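Local coordinates for protein adenylosuccinate lyase (Francisella tularensis subsp. tularensis SCHU S4, PDB 4EEI) that probably catalyses the fumarate-releasing cleavage of adenylosuccinate to AMP and of the succinyl-carboxamide ribonucleotide intermediate, two steps of de novo purine synthesis, at residues B[234-237]-B[238-242]; B[118-121]-B[122-126]; B[227-230]-B[231-235]. All coordinates share one frame; numbering follows the deposited sequence.

Contact 1 of 3, residues B[234-237]-B[238-242]; sequences ERLA and VEIRH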
ATOM      1  N   GLU B 234       0.393  14.451  -8.371  1.00 17.60           N
ATOM      2  CA  GLU B 234      -1.045  14.361  -8.125  1.00 20.76           C
ATOM      3  C   GLU B 234      -1.587  15.645  -7.521  1.00 18.00           C
ATOM      4  O   GLU B 234      -2.680  16.089  -7.876  1.00 17.28           O
ATOM      5  CB  GLU B 234      -1.389  13.156  -7.234  1.00 22.19           C
ATOM      6  CG  GLU B 234      -2.906  12.852  -7.187  1.00 26.11           C
ATOM      7  CD  GLU B 234      -3.231  11.573  -6.420  1.00 34.87           C
ATOM      8  OE1 GLU B 234      -2.307  10.756  -6.218  1.00 37.05           O
ATOM      9  OE2 GLU B 234      -4.407  11.381  -6.025  1.00 35.31           O
ATOM     10  N   ARG B 235      -0.827  16.246  -6.609  1.00 17.98           N
ATOM     11  CA  ARG B 235      -1.283  17.479  -5.976  1.00 17.22           C
ATOM     12  C   ARG B 235      -1.440  18.566  -7.014  1.00 19.45           C
ATOM     13  O   ARG B 235      -2.421  19.302  -6.988  1.00 20.36           O
ATOM     14  CB  ARG B 235      -0.335  17.936  -4.865  1.00 18.76           C
ATOM     15  CG  ARG B 235      -0.873  19.126  -4.056  1.00 23.77           C
ATOM     16  CD  ARG B 235      -0.039  19.382  -2.799  1.00 24.42           C
ATOM     17  NE  ARG B 235       1.253  19.982  -3.110  1.00 25.19           N
ATOM     18  CZ  ARG B 235       1.469  21.295  -3.132  1.00 31.59           C
ATOM     19  NH1 ARG B 235       2.676  21.773  -3.425  1.00 26.99           N
ATOM     20  NH2 ARG B 235       0.477  22.136  -2.862  1.00 34.33           N
ATOM     21  N   LEU B 236      -0.472  18.678  -7.922  1.00 16.75           N
ATOM     22  CA  LEU B 236      -0.532  19.699  -8.963  1.00 17.39           C
ATOM     23  C   LEU B 236      -1.636  19.394  -9.962  1.00 21.64           C
ATOM     24  O   LEU B 236      -2.337  20.297 -10.426  1.00 19.98           O
ATOM     25  CB  LEU B 236       0.824  19.808  -9.675  1.00 19.39           C
ATOM     26  CG  LEU B 236       0.921  20.653 -10.940  1.00 21.95           C
ATOM     27  CD1 LEU B 236       0.528  22.093 -10.671  1.00 22.85           C
ATOM     28  CD2 LEU B 236       2.341  20.585 -11.486  1.00 26.74           C
ATOM     29  N   ALA B 237      -1.798  18.115 -10.289  1.00 17.35           N
ATOM     30  CA  ALA B 237      -2.819  17.718 -11.256  1.00 18.66           C
ATOM     31  C   ALA B 237      -4.214  18.064 -10.710  1.00 18.39           C
ATOM     32  O   ALA B 237      -5.074  18.573 -11.433  1.00 19.30           O
ATOM     33  CB  ALA B 237      -2.707  16.234 -11.555  1.00 20.75           C
ATOM     34  N   VAL B 238      -4.421  17.795  -9.432  1.00 18.87           N
ATOM     35  CA  VAL B 238      -5.711  18.043  -8.798  1.00 20.58           C
ATOM     36  C   VAL B 238      -5.998  19.542  -8.732  1.00 20.63           C
ATOM     37  O   VAL B 238      -7.133  19.987  -8.947  1.00 21.14           O
ATOM     38  CB  VAL B 238      -5.732  17.417  -7.393  1.00 21.81           C
ATOM     39  CG1 VAL B 238      -6.922  17.925  -6.572  1.00 20.60           C
ATOM     40  CG2 VAL B 238      -5.747  15.887  -7.498  1.00 19.97           C
ATOM     41  N   GLU B 239      -4.967  20.329  -8.449  1.00 19.23           N
ATOM     42  CA  GLU B 239      -5.118  21.779  -8.468  1.00 18.72           C
ATOM     43  C   GLU B 239      -5.599  22.255  -9.838  1.00 20.63           C
ATOM     44  O   GLU B 239      -6.532  23.056  -9.943  1.00 22.85           O
ATOM     45  CB  GLU B 239      -3.796  22.461  -8.105  1.00 20.45           C
ATOM     46  CG  GLU B 239      -3.840  23.987  -8.177  1.00 25.12           C
ATOM     47  CD  GLU B 239      -4.618  24.635  -7.036  1.00 33.62           C
ATOM     48  OE1 GLU B 239      -4.765  24.002  -5.972  1.00 33.78           O
ATOM     49  OE2 GLU B 239      -5.072  25.794  -7.205  1.00 35.85           O
ATOM     50  N   ILE B 240      -4.976  21.767 -10.899  1.00 20.75           N
ATOM     51  CA  ILE B 240      -5.406  22.194 -12.227  1.00 18.93           C
ATOM     52  C   ILE B 240      -6.838  21.716 -12.522  1.00 20.88           C
ATOM     53  O   ILE B 240      -7.645  22.471 -13.081  1.00 24.53           O
ATOM     54  CB  ILE B 240      -4.409  21.754 -13.308  1.00 19.42           C
ATOM     55  CG1 ILE B 240      -3.102  22.528 -13.133  1.00 24.31           C
ATOM     56  CG2 ILE B 240      -4.961  22.029 -14.709  1.00 21.95           C
ATOM     57  CD1 ILE B 240      -1.913  21.902 -13.842  1.00 28.52           C
ATOM     58  N   ARG B 241      -7.159  20.486 -12.127  1.00 19.01           N
ATOM     59  CA  ARG B 241      -8.498  19.936 -12.373  1.00 22.19           C
ATOM     60  C   ARG B 241      -9.585  20.743 -11.673  1.00 20.25           C
ATOM     61  O   ARG B 241     -10.670  20.951 -12.225  1.00 20.79           O
ATOM     62  CB  ARG B 241      -8.567  18.465 -11.946  1.00 24.41           C
ATOM     63  CG  ARG B 241      -7.803  17.502 -12.865  1.00 20.07           C
ATOM     64  CD  ARG B 241      -7.610  16.141 -12.191  1.00 19.92           C
ATOM     65  NE  ARG B 241      -8.881  15.526 -11.819  1.00 23.33           N
ATOM     66  CZ  ARG B 241      -8.991  14.465 -11.027  1.00 26.16           C
ATOM     67  NH1 ARG B 241      -7.903  13.898 -10.523  1.00 23.58           N
ATOM     68  NH2 ARG B 241     -10.187  13.982 -10.729  1.00 24.24           N
ATOM     69  N   HIS B 242      -9.292  21.189 -10.456  1.00 19.30           N
ATOM     70  CA  HIS B 242     -10.194  22.068  -9.704  1.00 20.18           C
ATOM     71  C   HIS B 242     -10.415  23.395 -10.422  1.00 22.15           C
ATOM     72  O   HIS B 242     -11.543  23.860 -10.561  1.00 24.60           O
ATOM     73  CB  HIS B 242      -9.600  22.389  -8.328  1.00 19.83           C
ATOM     74  CG  HIS B 242      -9.821  21.334  -7.300  1.00 16.68           C
ATOM     75  ND1 HIS B 242     -11.056  20.770  -7.059  1.00 21.43           N
ATOM     76  CD2 HIS B 242      -8.969  20.773  -6.400  1.00 16.70           C
ATOM     77  CE1 HIS B 242     -10.953  19.896  -6.070  1.00 22.75           C
ATOM     78  NE2 HIS B 242      -9.693  19.878  -5.664  1.00 21.76           N
TER
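Leu236 and Ile240 leave the helix side by side and point the same way, one turn apart, and their outermost methyls meet, CD1 of Leu236 lying 4.0 Å from CD1 of Ile240. Ile240 reaches back toward the preceding turn because its CG1 stands opposite the carbonyl carbon (chi1 -68°), which also lays CG1 over the carbonyl oxygen of Leu236. Glu234 and Val238 form a similar parallel pair on another side of the helix: CG of Glu234 runs past CG2 of Val238 at 4.2 Å, and the same methyl comes within 3.1 Å of the backbone O of Glu234. The extended chain of Glu234 then carries its carboxylate to a salt bridge with Arg285.

Both pairs are i to i+4 neighbours on helix 217-244, one of the long helices that build the central bundle of the fumarase/aspartase superfamily, to which adenylosuccinate lyase belongs. The backbone is regular alpha-helix, with N of Val238 bonded to O of Glu234 at 2.9 Å and N of Arg241 to O of Ala237 at the same 2.9 Å. Arg235 and Glu239, also a turn apart, do not pair: NH2 of Arg235 stays 6.4 Å from OE1 of Glu239. Each has a salt bridge to helix 151-173 instead, Arg235 with Glu160 and Glu239 with Lys153.

The aliphatic part of Arg241 folds over the preceding turn, its CG 3.3 Å from O of Ala237, before the chain bends at chi3 (58°) and turns the guanidinium toward the third subunit, where it makes a cation-pi contact with Trp298 of that subunit, while Trp298 of the second subunit meets the ring of His242 edge-to-face.

Contact 2 of 3, residues B[118-121]-B[122-126]; sequences EALC and DSLLT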
ATOM      1  N   GLU B 118      13.882  18.414 -13.744  1.00 18.79           N
ATOM      2  CA  GLU B 118      14.382  19.786 -13.714  1.00 20.68           C
ATOM      3  C   GLU B 118      13.653  20.652 -14.748  1.00 23.98           C
ATOM      4  O   GLU B 118      13.378  21.829 -14.512  1.00 23.77           O
ATOM      5  CB  GLU B 118      15.895  19.820 -13.946  1.00 23.15           C
ATOM      6  CG  GLU B 118      16.510  21.204 -13.757  1.00 25.81           C
ATOM      7  CD  GLU B 118      17.993  21.146 -13.426  1.00 36.15           C
ATOM      8  OE1 GLU B 118      18.692  20.282 -14.001  1.00 39.38           O
ATOM      9  OE2 GLU B 118      18.457  21.963 -12.594  1.00 36.96           O
ATOM     10  N   ALA B 119      13.335  20.070 -15.903  1.00 21.84           N
ATOM     11  CA  ALA B 119      12.620  20.819 -16.931  1.00 21.61           C
ATOM     12  C   ALA B 119      11.204  21.170 -16.461  1.00 21.91           C
ATOM     13  O   ALA B 119      10.683  22.242 -16.789  1.00 24.69           O
ATOM     14  CB  ALA B 119      12.583  20.042 -18.241  1.00 24.37           C
ATOM     15  N   LEU B 120      10.577  20.270 -15.711  1.00 21.31           N
ATOM     16  CA  LEU B 120       9.246  20.548 -15.167  1.00 21.43           C
ATOM     17  C   LEU B 120       9.334  21.670 -14.129  1.00 23.78           C
ATOM     18  O   LEU B 120       8.466  22.544 -14.073  1.00 22.94           O
ATOM     19  CB  LEU B 120       8.631  19.293 -14.538  1.00 16.91           C
ATOM     20  CG  LEU B 120       7.333  19.566 -13.765  1.00 16.98           C
ATOM     21  CD1 LEU B 120       6.279  20.188 -14.682  1.00 16.35           C
ATOM     22  CD2 LEU B 120       6.799  18.305 -13.106  1.00 17.29           C
ATOM     23  N   CYS B 121      10.383  21.638 -13.309  1.00 22.86           N
ATOM     24  CA  CYS B 121      10.649  22.730 -12.364  1.00 23.33           C
ATOM     25  C   CYS B 121      10.768  24.047 -13.106  1.00 21.12           C
ATOM     26  O   CYS B 121      10.119  25.034 -12.735  1.00 23.22           O
ATOM     27  CB  CYS B 121      11.922  22.467 -11.552  1.00 19.04           C
ATOM     28  SG  CYS B 121      11.729  21.125 -10.347  1.00 23.01           S
ATOM     29  N   ASP B 122      11.576  24.063 -14.164  1.00 22.67           N
ATOM     30  CA  ASP B 122      11.732  25.268 -14.976  1.00 26.08           C
ATOM     31  C   ASP B 122      10.400  25.805 -15.499  1.00 25.60           C
ATOM     32  O   ASP B 122      10.141  27.003 -15.437  1.00 20.19           O
ATOM     33  CB  ASP B 122      12.669  25.018 -16.160  1.00 28.71           C
ATOM     34  CG  ASP B 122      14.077  24.657 -15.729  1.00 34.96           C
ATOM     35  OD1 ASP B 122      14.445  24.951 -14.573  1.00 37.55           O
ATOM     36  OD2 ASP B 122      14.819  24.090 -16.563  1.00 34.53           O
ATOM     37  N   SER B 123       9.564  24.919 -16.030  1.00 22.30           N
ATOM     38  CA  SER B 123       8.279  25.334 -16.590  1.00 25.87           C
ATOM     39  C   SER B 123       7.313  25.867 -15.521  1.00 21.01           C
ATOM     40  O   SER B 123       6.555  26.815 -15.779  1.00 26.73           O
ATOM     41  CB  SER B 123       7.635  24.177 -17.362  1.00 29.68           C
ATOM     42  OG  SER B 123       8.241  24.027 -18.631  1.00 32.50           O
ATOM     43  N   LEU B 124       7.327  25.247 -14.347  1.00 22.71           N
ATOM     44  CA  LEU B 124       6.503  25.705 -13.223  1.00 18.31           C
ATOM     45  C   LEU B 124       6.896  27.108 -12.749  1.00 19.76           C
ATOM     46  O   LEU B 124       6.028  27.941 -12.485  1.00 20.39           O
ATOM     47  CB  LEU B 124       6.581  24.717 -12.055  1.00 19.26           C
ATOM     48  CG  LEU B 124       5.775  23.431 -12.269  1.00 19.58           C
ATOM     49  CD1 LEU B 124       6.097  22.441 -11.176  1.00 20.38           C
ATOM     50  CD2 LEU B 124       4.286  23.753 -12.252  1.00 19.82           C
ATOM     51  N   LEU B 125       8.197  27.372 -12.641  1.00 19.03           N
ATOM     52  CA  LEU B 125       8.671  28.709 -12.254  1.00 21.09           C
ATOM     53  C   LEU B 125       8.340  29.743 -13.330  1.00 25.51           C
ATOM     54  O   LEU B 125       8.000  30.900 -13.036  1.00 24.93           O
ATOM     55  CB  LEU B 125      10.183  28.684 -11.965  1.00 20.29           C
ATOM     56  CG  LEU B 125      10.804  29.989 -11.455  1.00 22.56           C
ATOM     57  CD1 LEU B 125      10.031  30.505 -10.260  1.00 25.11           C
ATOM     58  CD2 LEU B 125      12.269  29.803 -11.095  1.00 20.64           C
ATOM     59  N   THR B 126       8.457  29.332 -14.591  1.00 22.46           N
ATOM     60  CA  THR B 126       8.087  30.201 -15.693  1.00 23.37           C
ATOM     61  C   THR B 126       6.625  30.588 -15.569  1.00 22.40           C
ATOM     62  O   THR B 126       6.272  31.752 -15.727  1.00 25.06           O
ATOM     63  CB  THR B 126       8.351  29.542 -17.048  1.00 24.36           C
ATOM     64  OG1 THR B 126       9.767  29.461 -17.264  1.00 22.56           O
ATOM     65  CG2 THR B 126       7.715  30.361 -18.171  1.00 23.71           C
TER
HETATM   66  O   HOH W   1      11.029  23.804 -19.244  1.00 35.56           O
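The carbonyl of Ala119 is held twice across this turn of helix 94-131, a long helix of the lyase bundle: N of Ser123 donates to O of Ala119 at 3.0 Å, and a water donates to the same oxygen at 2.9 Å. That water also donates to OG of Ser123, so it bridges backbone and side chain one turn apart. The serine can take part because a chi1 of -78° keeps its hydroxyl on the side of the backbone N, leaning back toward the previous turn. Asp332 of helix 304-333 hydrogen-bonds to the same hydroxyl, which therefore links the two helices.

The other carbonyls follow the i to i+4 pattern, with N of Asp122 bonded to O of Glu118 and N of Leu125 to O of Cys121. Asp122 bends its carboxylate back over the turn, leaving OD1 3.3 Å from O of Glu118, two acceptors that cannot bond to each other. Such a contact would be expected to be electrostatically unfavourable. The carboxylates of Glu118 and Asp122 are like charges with OE2 of Glu118 and OD1 of Asp122 5.4 Å apart, and Glu118 has a long, weak ion pair with Lys169.

On the buried side Leu120 and Leu124 cross at a slant. CG of Leu120 faces CD1 of Leu124 at 4.1 Å, and Leu124 also lays its CG over O of Leu120. Phe161 of helix 151-173 packs against both leucines, while Met327 and Ile331 of helix 304-333 cover Leu120 and Leu124 respectively. One turn further on, Thr126 gives two donors to O of Asp122, which reach it from opposite faces of its plane: its N and, 3.1 Å away, its OG1.

Contact 3 of 3, residues B[227-230]-B[231-235]; sequences GLIA and SAIER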
ATOM      1  N   GLY B 227       7.887   7.791  -5.368  1.00 18.77           N
ATOM      2  CA  GLY B 227       6.566   7.828  -4.748  1.00 17.94           C
ATOM      3  C   GLY B 227       6.199   9.221  -4.261  1.00 20.58           C
ATOM      4  O   GLY B 227       5.037   9.652  -4.365  1.00 20.70           O
ATOM      5  N   LEU B 228       7.187   9.932  -3.724  1.00 16.95           N
ATOM      6  CA  LEU B 228       6.980  11.305  -3.255  1.00 19.11           C
ATOM      7  C   LEU B 228       6.754  12.237  -4.436  1.00 20.56           C
ATOM      8  O   LEU B 228       5.938  13.172  -4.360  1.00 20.16           O
ATOM      9  CB  LEU B 228       8.185  11.780  -2.441  1.00 15.23           C
ATOM     10  CG  LEU B 228       8.428  11.092  -1.098  1.00 20.12           C
ATOM     11  CD1 LEU B 228       9.811  11.443  -0.582  1.00 23.27           C
ATOM     12  CD2 LEU B 228       7.388  11.529  -0.077  1.00 18.97           C
ATOM     13  N   ILE B 229       7.482  11.994  -5.526  1.00 19.52           N
ATOM     14  CA  ILE B 229       7.258  12.753  -6.757  1.00 15.83           C
ATOM     15  C   ILE B 229       5.826  12.527  -7.243  1.00 18.52           C
ATOM     16  O   ILE B 229       5.157  13.459  -7.708  1.00 18.70           O
ATOM     17  CB  ILE B 229       8.262  12.354  -7.852  1.00 14.61           C
ATOM     18  CG1 ILE B 229       9.671  12.801  -7.455  1.00 18.06           C
ATOM     19  CG2 ILE B 229       7.874  12.982  -9.219  1.00 17.62           C
ATOM     20  CD1 ILE B 229      10.783  12.283  -8.365  1.00 21.88           C
ATOM     21  N   ALA B 230       5.350  11.291  -7.118  1.00 16.73           N
ATOM     22  CA  ALA B 230       3.999  10.956  -7.558  1.00 20.79           C
ATOM     23  C   ALA B 230       2.954  11.771  -6.798  1.00 20.08           C
ATOM     24  O   ALA B 230       1.961  12.216  -7.374  1.00 19.14           O
ATOM     25  CB  ALA B 230       3.736   9.451  -7.413  1.00 20.02           C
ATOM     26  N   SER B 231       3.169  11.965  -5.502  1.00 19.62           N
ATOM     27  CA  SER B 231       2.291  12.839  -4.720  1.00 18.98           C
ATOM     28  C   SER B 231       2.341  14.291  -5.185  1.00 20.34           C
ATOM     29  O   SER B 231       1.329  14.996  -5.167  1.00 21.87           O
ATOM     30  CB  SER B 231       2.650  12.776  -3.238  1.00 19.22           C
ATOM     31  OG  SER B 231       2.187  11.557  -2.694  1.00 26.84           O
ATOM     32  N   ALA B 232       3.526  14.751  -5.565  1.00 18.49           N
ATOM     33  CA  ALA B 232       3.679  16.099  -6.115  1.00 20.53           C
ATOM     34  C   ALA B 232       2.931  16.237  -7.443  1.00 19.05           C
ATOM     35  O   ALA B 232       2.272  17.253  -7.708  1.00 18.79           O
ATOM     36  CB  ALA B 232       5.155  16.418  -6.307  1.00 19.28           C
ATOM     37  N   ILE B 233       3.059  15.223  -8.294  1.00 16.24           N
ATOM     38  CA  ILE B 233       2.357  15.212  -9.575  1.00 18.36           C
ATOM     39  C   ILE B 233       0.850  15.241  -9.328  1.00 18.11           C
ATOM     40  O   ILE B 233       0.113  15.981  -9.988  1.00 18.46           O
ATOM     41  CB  ILE B 233       2.736  13.968 -10.402  1.00 20.32           C
ATOM     42  CG1 ILE B 233       4.179  14.097 -10.905  1.00 19.64           C
ATOM     43  CG2 ILE B 233       1.774  13.769 -11.577  1.00 22.67           C
ATOM     44  CD1 ILE B 233       4.727  12.817 -11.508  1.00 20.82           C
ATOM     45  N   GLU B 234       0.393  14.451  -8.371  1.00 17.60           N
ATOM     46  CA  GLU B 234      -1.045  14.361  -8.125  1.00 20.76           C
ATOM     47  C   GLU B 234      -1.587  15.645  -7.521  1.00 18.00           C
ATOM     48  O   GLU B 234      -2.680  16.089  -7.876  1.00 17.28           O
ATOM     49  CB  GLU B 234      -1.389  13.156  -7.234  1.00 22.19           C
ATOM     50  CG  GLU B 234      -2.906  12.852  -7.187  1.00 26.11           C
ATOM     51  CD  GLU B 234      -3.231  11.573  -6.420  1.00 34.87           C
ATOM     52  OE1 GLU B 234      -2.307  10.756  -6.218  1.00 37.05           O
ATOM     53  OE2 GLU B 234      -4.407  11.381  -6.025  1.00 35.31           O
ATOM     54  N   ARG B 235      -0.827  16.246  -6.609  1.00 17.98           N
ATOM     55  CA  ARG B 235      -1.283  17.479  -5.976  1.00 17.22           C
ATOM     56  C   ARG B 235      -1.440  18.566  -7.014  1.00 19.45           C
ATOM     57  O   ARG B 235      -2.421  19.302  -6.988  1.00 20.36           O
ATOM     58  CB  ARG B 235      -0.335  17.936  -4.865  1.00 18.76           C
ATOM     59  CG  ARG B 235      -0.873  19.126  -4.056  1.00 23.77           C
ATOM     60  CD  ARG B 235      -0.039  19.382  -2.799  1.00 24.42           C
ATOM     61  NE  ARG B 235       1.253  19.982  -3.110  1.00 25.19           N
ATOM     62  CZ  ARG B 235       1.469  21.295  -3.132  1.00 31.59           C
ATOM     63  NH1 ARG B 235       2.676  21.773  -3.425  1.00 26.99           N
ATOM     64  NH2 ARG B 235       0.477  22.136  -2.862  1.00 34.33           N
TER
HETATM   65  O   HOH W   2       2.234   9.366  -3.886  1.00 29.33           O
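Helix 217-244, a long member of the central helical bundle of the lyase, contributes a largely buried stretch of more than two turns here, in which Ile229 and Ile233 pack against each other i to i+4. The two isoleucines slant across one another, and the touch is made by CG2 of Ile229 and CD1 of Ile233, 3.9 Å apart. In Ile233, with chi1 at -71°, CG1 lies beside the backbone N and the ethyl arm runs back along the helix; its CG1 passes 3.4 Å from O of Ile229. That oxygen also receives the N-H of Ile233 at 2.8 Å.

Around the helix, Gly227 and Ser231 are joined twice. N of Ser231 donates to O of Gly227 at 3.2 Å, and a water bridges the same pair, giving a hydrogen to O of Gly227 at 2.9 Å and sharing a hydrogen bond with OG of Ser231. The serine hydroxyl also bonds to the backbone O of Leu292 of the second subunit, so the water sits beside a polar link between chains. Ala232 is small, and its CB rests 3.3 Å from O of Ile229.

This stretch lies between several helices. Ala232 meets Glu160 and Phe161 of helix 151-173, and Arg164 of that helix packs on Leu228 and Ile229. Ala230 touches Leu284 of helix 272-293, while Leu292 and Cys295 of the second subunit cover Leu228 and Ser231.

How the contacts relate
Contact 2 comes first along the chain, on helix 94-131, and is complete before helix 217-244 supplies contact 3 and then contact 1. Each joins adjacent turns of a single helix, so none closes a loop and none crosses or encloses another. Contacts 3 and 1 overlap, sharing Glu234 and Arg235, with centres about 10 Å apart; together they follow helix 217-244 from residue 227 to 242 and both touch the second subunit. Contact 2 meets contact 1 directly where CD2 of Leu124 packs on CD2 of Leu236 at 3.8 Å, tying the two helices together, whereas contacts 2 and 3 approach without touching.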